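Side-chain contacts in biphenyl 2,3-Dioxygenase Beta Subunit (Sphingobium yanoikuyae, PDB 2GBW), which probably serves as the structural, non-catalytic partner of a ring-hydroxylating dioxygenase, the enzyme type that adds dioxygen to aromatic rings: residues B[18-21]-B[22-25]; B[24-27]-B[28-31]. All coordinates share one frame; numbering follows the deposited sequence.

How the interactions relate
Both contacts are local, and both lie on helix 10-28. Following the chain from the N terminus, interaction 1 comes first, joining successive turns of 18-21 and 22-25 in the body of the helix, where it closes no loop beyond the helical turn. Interaction 2 begins on V24 and R25, which the two share, and closes the turn that ends the helix and leads into helix 32-38. They therefore overlap in series, neither enclosing the other, with centres about 9 Å apart. Together they tie the helix to strand 98-112 of the curved sheet, through Y20, V24 and Q28, and to a second subunit, which R25 reaches by a salt bridge to its E107.

Interaction 1 (B[18-21]-B[22-25]); sequences AHYR and AEVR
Y20 and E23 run side by side in the same direction, the planes of ring and carboxylate only 12° apart, and E23 OE1 comes within 3.5 Å of Y20 CD1. With CG anti to the backbone N (chi1 -179°) and the chain extended beyond it, E23 carries its carboxylate out beside the phenol. Long and acidic, glutamate suits a place where several donors converge: OE2 forms a salt bridge with R156 and accepts a hydrogen bond from W35 NE1, while the hydroxyl of Y20 bonds D142.

Two waters extend this polar group. One lies in the plane of the H19 ring at its edge, 2.7 Å from NE2, and donates to E23 OE2. The other donates to both E23 OE1 and Y20 O, 2.6 Å from the former. H19 is a zinc ligand in a crystal structure of this protein, but carries no metal here.

The backbone is regular alpha helix, packed against the curved sheet of an NTF2-like fold. Four i to i+4 bonds join its turns, the straightest from V24 N to Y20 O (2.9 Å, 179°).

V24 CG2 makes van der Waals contact with Y20 O of the preceding turn, and its branched, apolar side chain meets V103 on the sheet.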
ATOM      1  N   ALA B  18      -0.121 -32.796  12.587  1.00 37.29           N
ATOM      2  CA  ALA B  18       0.432 -33.509  11.461  1.00 36.62           C
ATOM      3  C   ALA B  18      -0.599 -33.668  10.313  1.00 37.46           C
ATOM      4  O   ALA B  18      -0.261 -33.479   9.152  1.00 36.41           O
ATOM      5  CB  ALA B  18       0.966 -34.872  11.924  1.00 36.46           C
ATOM      6  N   HIS B  19      -1.853 -33.976  10.660  1.00 36.93           N
ATOM      7  CA  HIS B  19      -2.964 -33.963   9.727  1.00 36.12           C
ATOM      8  C   HIS B  19      -3.129 -32.593   9.018  1.00 36.45           C
ATOM      9  O   HIS B  19      -3.222 -32.547   7.799  1.00 37.36           O
ATOM     10  CB  HIS B  19      -4.281 -34.311  10.451  1.00 37.56           C
ATOM     11  CG  HIS B  19      -5.504 -34.126   9.609  1.00 38.00           C
ATOM     12  ND1 HIS B  19      -5.982 -35.116   8.772  1.00 40.95           N
ATOM     13  CD2 HIS B  19      -6.313 -33.049   9.427  1.00 36.57           C
ATOM     14  CE1 HIS B  19      -7.040 -34.655   8.128  1.00 40.54           C
ATOM     15  NE2 HIS B  19      -7.271 -33.417   8.520  1.00 37.07           N
ATOM     16  N   TYR B  20      -3.165 -31.523   9.800  1.00 36.51           N
ATOM     17  CA  TYR B  20      -3.269 -30.178   9.252  1.00 36.80           C
ATOM     18  C   TYR B  20      -2.076 -29.808   8.362  1.00 37.00           C
ATOM     19  O   TYR B  20      -2.259 -29.183   7.325  1.00 37.82           O
ATOM     20  CB  TYR B  20      -3.446 -29.154  10.371  1.00 36.83           C
ATOM     21  CG  TYR B  20      -4.862 -28.984  10.889  1.00 36.26           C
ATOM     22  CD1 TYR B  20      -5.954 -29.471  10.191  1.00 38.79           C
ATOM     23  CD2 TYR B  20      -5.101 -28.320  12.078  1.00 39.11           C
ATOM     24  CE1 TYR B  20      -7.243 -29.300  10.672  1.00 37.04           C
ATOM     25  CE2 TYR B  20      -6.375 -28.145  12.555  1.00 36.56           C
ATOM     26  CZ  TYR B  20      -7.445 -28.640  11.853  1.00 37.61           C
ATOM     27  OH  TYR B  20      -8.714 -28.464  12.341  1.00 38.61           O
ATOM     28  N   ARG B  21      -0.861 -30.192   8.751  1.00 37.10           N
ATOM     29  CA  ARG B  21       0.343 -29.918   7.910  1.00 37.19           C
ATOM     30  C   ARG B  21       0.254 -30.640   6.580  1.00 36.98           C
ATOM     31  O   ARG B  21       0.563 -30.061   5.535  1.00 37.05           O
ATOM     32  CB  ARG B  21       1.623 -30.303   8.679  1.00 37.60           C
ATOM     33  CG  ARG B  21       1.995 -29.313   9.778  1.00 37.66           C
ATOM     34  CD  ARG B  21       3.397 -29.619  10.389  1.00 38.42           C
ATOM     35  NE  ARG B  21       3.511 -30.887  11.082  1.00 39.81           N
ATOM     36  CZ  ARG B  21       3.436 -31.046  12.402  1.00 40.71           C
ATOM     37  NH1 ARG B  21       3.213 -30.013  13.193  1.00 42.04           N
ATOM     38  NH2 ARG B  21       3.584 -32.245  12.943  1.00 43.14           N
ATOM     39  N   ALA B  22      -0.267 -31.878   6.600  1.00 37.15           N
ATOM     40  CA  ALA B  22      -0.436 -32.654   5.350  1.00 37.16           C
ATOM     41  C   ALA B  22      -1.496 -32.040   4.463  1.00 38.21           C
ATOM     42  O   ALA B  22      -1.338 -32.011   3.218  1.00 37.79           O
ATOM     43  CB  ALA B  22      -0.683 -34.193   5.652  1.00 38.28           C
ATOM     44  N   GLU B  23      -2.552 -31.550   5.099  1.00 36.46           N
ATOM     45  CA  GLU B  23      -3.619 -30.845   4.413  1.00 37.24           C
ATOM     46  C   GLU B  23      -3.079 -29.622   3.678  1.00 36.05           C
ATOM     47  O   GLU B  23      -3.277 -29.469   2.486  1.00 37.18           O
ATOM     48  CB  GLU B  23      -4.690 -30.430   5.415  1.00 36.03           C
ATOM     49  CG  GLU B  23      -5.865 -29.707   4.816  1.00 38.92           C
ATOM     50  CD  GLU B  23      -7.030 -29.609   5.769  1.00 41.65           C
ATOM     51  OE1 GLU B  23      -6.851 -29.057   6.864  1.00 46.71           O
ATOM     52  OE2 GLU B  23      -8.118 -30.089   5.426  1.00 42.39           O
ATOM     53  N   VAL B  24      -2.388 -28.764   4.410  1.00 36.92           N
ATOM     54  CA  VAL B  24      -1.713 -27.625   3.815  1.00 36.48           C
ATOM     55  C   VAL B  24      -0.850 -28.019   2.619  1.00 36.95           C
ATOM     56  O   VAL B  24      -0.875 -27.368   1.588  1.00 37.14           O
ATOM     57  CB  VAL B  24      -0.899 -26.847   4.844  1.00 35.79           C
ATOM     58  CG1 VAL B  24       0.061 -25.920   4.171  1.00 36.67           C
ATOM     59  CG2 VAL B  24      -1.811 -26.075   5.745  1.00 38.23           C
ATOM     60  N   ARG B  25      -0.099 -29.105   2.752  1.00 38.68           N
ATOM     61  CA  ARG B  25       0.757 -29.540   1.661  1.00 39.97           C
ATOM     62  C   ARG B  25      -0.062 -29.910   0.422  1.00 40.65           C
ATOM     63  O   ARG B  25       0.338 -29.625  -0.698  1.00 39.53           O
ATOM     64  CB  ARG B  25       1.653 -30.698   2.098  1.00 39.57           C
ATOM     65  CG  ARG B  25       2.881 -30.926   1.241  1.00 42.57           C
ATOM     66  CD  ARG B  25       3.703 -32.109   1.779  1.00 47.09           C
ATOM     67  NE  ARG B  25       3.167 -33.390   1.328  1.00 53.43           N
ATOM     68  CZ  ARG B  25       2.811 -34.398   2.117  1.00 54.10           C
ATOM     69  NH1 ARG B  25       2.928 -34.319   3.435  1.00 52.70           N
ATOM     70  NH2 ARG B  25       2.325 -35.497   1.574  1.00 57.46           N
TER
HETATM   71  O   HOH W   1      -9.186 -32.196   7.020  1.00 37.02           O
HETATM   72  O   HOH W   2      -4.804 -27.526   7.550  1.00 32.87           O

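Interaction 2 (B[24-27]-B[28-31])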
ATOM      1  N   VAL B  24      -2.388 -28.764   4.410  1.00 36.92           N
ATOM      2  CA  VAL B  24      -1.713 -27.625   3.815  1.00 36.48           C
ATOM      3  C   VAL B  24      -0.850 -28.019   2.619  1.00 36.95           C
ATOM      4  O   VAL B  24      -0.875 -27.368   1.588  1.00 37.14           O
ATOM      5  CB  VAL B  24      -0.899 -26.847   4.844  1.00 35.79           C
ATOM      6  CG1 VAL B  24       0.061 -25.920   4.171  1.00 36.67           C
ATOM      7  CG2 VAL B  24      -1.811 -26.075   5.745  1.00 38.23           C
ATOM      8  N   ARG B  25      -0.099 -29.105   2.752  1.00 38.68           N
ATOM      9  CA  ARG B  25       0.757 -29.540   1.661  1.00 39.97           C
ATOM     10  C   ARG B  25      -0.062 -29.910   0.422  1.00 40.65           C
ATOM     11  O   ARG B  25       0.338 -29.625  -0.698  1.00 39.53           O
ATOM     12  CB  ARG B  25       1.653 -30.698   2.098  1.00 39.57           C
ATOM     13  CG  ARG B  25       2.881 -30.926   1.241  1.00 42.57           C
ATOM     14  CD  ARG B  25       3.703 -32.109   1.779  1.00 47.09           C
ATOM     15  NE  ARG B  25       3.167 -33.390   1.328  1.00 53.43           N
ATOM     16  CZ  ARG B  25       2.811 -34.398   2.117  1.00 54.10           C
ATOM     17  NH1 ARG B  25       2.928 -34.319   3.435  1.00 52.70           N
ATOM     18  NH2 ARG B  25       2.325 -35.497   1.574  1.00 57.46           N
ATOM     19  N   MET B  26      -1.206 -30.549   0.637  1.00 39.99           N
ATOM     20  CA  MET B  26      -2.029 -30.880  -0.431  0.50 40.13           C
ATOM     21  C   MET B  26      -2.616 -29.643  -1.143  1.00 39.78           C
ATOM     22  O   MET B  26      -2.515 -29.592  -2.358  1.00 38.24           O
ATOM     23  CB  MET B  26      -3.218 -31.715   0.056  0.50 40.92           C
ATOM     24  CG  MET B  26      -2.853 -33.004   0.719  0.50 41.85           C
ATOM     25  SD  MET B  26      -2.289 -34.274  -0.387  0.50 45.79           S
ATOM     26  CE  MET B  26      -0.506 -34.018  -0.434  0.50 46.90           C
ATOM     27  N   PHE B  27      -2.983 -28.610  -0.399  1.00 37.91           N
ATOM     28  CA  PHE B  27      -3.443 -27.361  -0.994  1.00 38.72           C
ATOM     29  C   PHE B  27      -2.361 -26.675  -1.824  1.00 38.79           C
ATOM     30  O   PHE B  27      -2.618 -26.209  -2.925  1.00 40.79           O
ATOM     31  CB  PHE B  27      -3.909 -26.398   0.090  1.00 37.60           C
ATOM     32  CG  PHE B  27      -5.138 -26.843   0.828  1.00 36.93           C
ATOM     33  CD1 PHE B  27      -6.031 -27.721   0.266  1.00 37.83           C
ATOM     34  CD2 PHE B  27      -5.394 -26.365   2.097  1.00 38.42           C
ATOM     35  CE1 PHE B  27      -7.142 -28.106   0.941  1.00 38.68           C
ATOM     36  CE2 PHE B  27      -6.511 -26.746   2.772  1.00 40.01           C
ATOM     37  CZ  PHE B  27      -7.386 -27.616   2.193  1.00 38.49           C
ATOM     38  N   GLN B  28      -1.163 -26.599  -1.263  1.00 39.06           N
ATOM     39  CA  GLN B  28      -0.030 -25.889  -1.851  1.00 38.89           C
ATOM     40  C   GLN B  28       0.489 -26.570  -3.105  1.00 41.15           C
ATOM     41  O   GLN B  28       1.086 -25.898  -3.972  1.00 41.91           O
ATOM     42  CB  GLN B  28       1.127 -25.674  -0.853  1.00 38.61           C
ATOM     43  CG  GLN B  28       0.778 -24.705   0.245  1.00 37.45           C
ATOM     44  CD  GLN B  28       1.825 -24.491   1.343  1.00 38.14           C
ATOM     45  OE1 GLN B  28       1.568 -23.757   2.313  1.00 35.39           O
ATOM     46  NE2 GLN B  28       2.987 -25.103   1.197  1.00 36.80           N
ATOM     47  N   THR B  29       0.223 -27.856  -3.242  1.00 40.76           N
ATOM     48  CA  THR B  29       0.710 -28.641  -4.386  1.00 41.45           C
ATOM     49  C   THR B  29      -0.391 -28.980  -5.374  1.00 41.68           C
ATOM     50  O   THR B  29      -0.140 -29.698  -6.337  1.00 42.77           O
ATOM     51  CB  THR B  29       1.433 -29.934  -3.942  1.00 41.57           C
ATOM     52  OG1 THR B  29       0.598 -30.774  -3.131  1.00 40.73           O
ATOM     53  CG2 THR B  29       2.727 -29.634  -3.171  1.00 43.08           C
ATOM     54  N   GLY B  30      -1.605 -28.510  -5.128  1.00 40.96           N
ATOM     55  CA  GLY B  30      -2.719 -28.742  -6.008  1.00 40.54           C
ATOM     56  C   GLY B  30      -3.285 -30.142  -5.999  1.00 40.86           C
ATOM     57  O   GLY B  30      -3.922 -30.522  -6.967  1.00 41.08           O
ATOM     58  N   GLN B  31      -3.047 -30.906  -4.923  1.00 39.21           N
ATOM     59  CA  GLN B  31      -3.595 -32.261  -4.794  1.00 40.36           C
ATOM     60  C   GLN B  31      -5.006 -32.270  -4.190  1.00 39.96           C
ATOM     61  O   GLN B  31      -5.270 -32.960  -3.191  1.00 37.78           O
ATOM     62  CB  GLN B  31      -2.646 -33.167  -3.977  1.00 40.87           C
ATOM     63  CG  GLN B  31      -1.255 -33.243  -4.576  1.00 41.65           C
ATOM     64  CD  GLN B  31      -0.356 -34.155  -3.869  1.00 44.88           C
ATOM     65  OE1 GLN B  31      -0.530 -35.406  -3.919  1.00 49.21           O
ATOM     66  NE2 GLN B  31       0.692 -33.579  -3.233  1.00 50.27           N
TER
HETATM   67  O   HOH W   3       3.247 -34.049  -1.698  1.00 51.03           O
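A water bridges R25 and Q31: it sits at the edge of the R25 guanidinium, in its plane, and accepts from R25 NE and from Q31 NE2, while R25 NH1 forms a salt bridge with E107 of the second subunit. The terminal amide of Q31 turns its plane toward T29, whose OG1 lies only 6° out of it and accepts a straight bond from NE2 (2.8 Å, 169°). The ring of F27 meets W35 edge-to-face and the ring of Y101 at a slant. They sit at a Schellman motif that ends helix 10-28: Q31 N bonds M26 O at 2.9 Å, and G30 N bonds F27 O weakly. G30 suits the turn because positive phi favours glycine.

In one of its two conformers, M26 passes across the side chain of Q31, SD 3.8 Å from Q31 CB. With an alanine in place of Q31, T29 OG1 would probably lose its amide donor and the water on R25 NE its second one.

Q28 extends alongside V24, its OE1 3.2 Å from V24 CG1; glutamine suits this border because OE1 accepts from Y101 N and from N121 of the second subunit. T29, with OG1 between its backbone N and carbonyl carbon (chi1 57°), turns the hydroxyl back on the helix, where OG1 donates to R25 O at 2.7 Å.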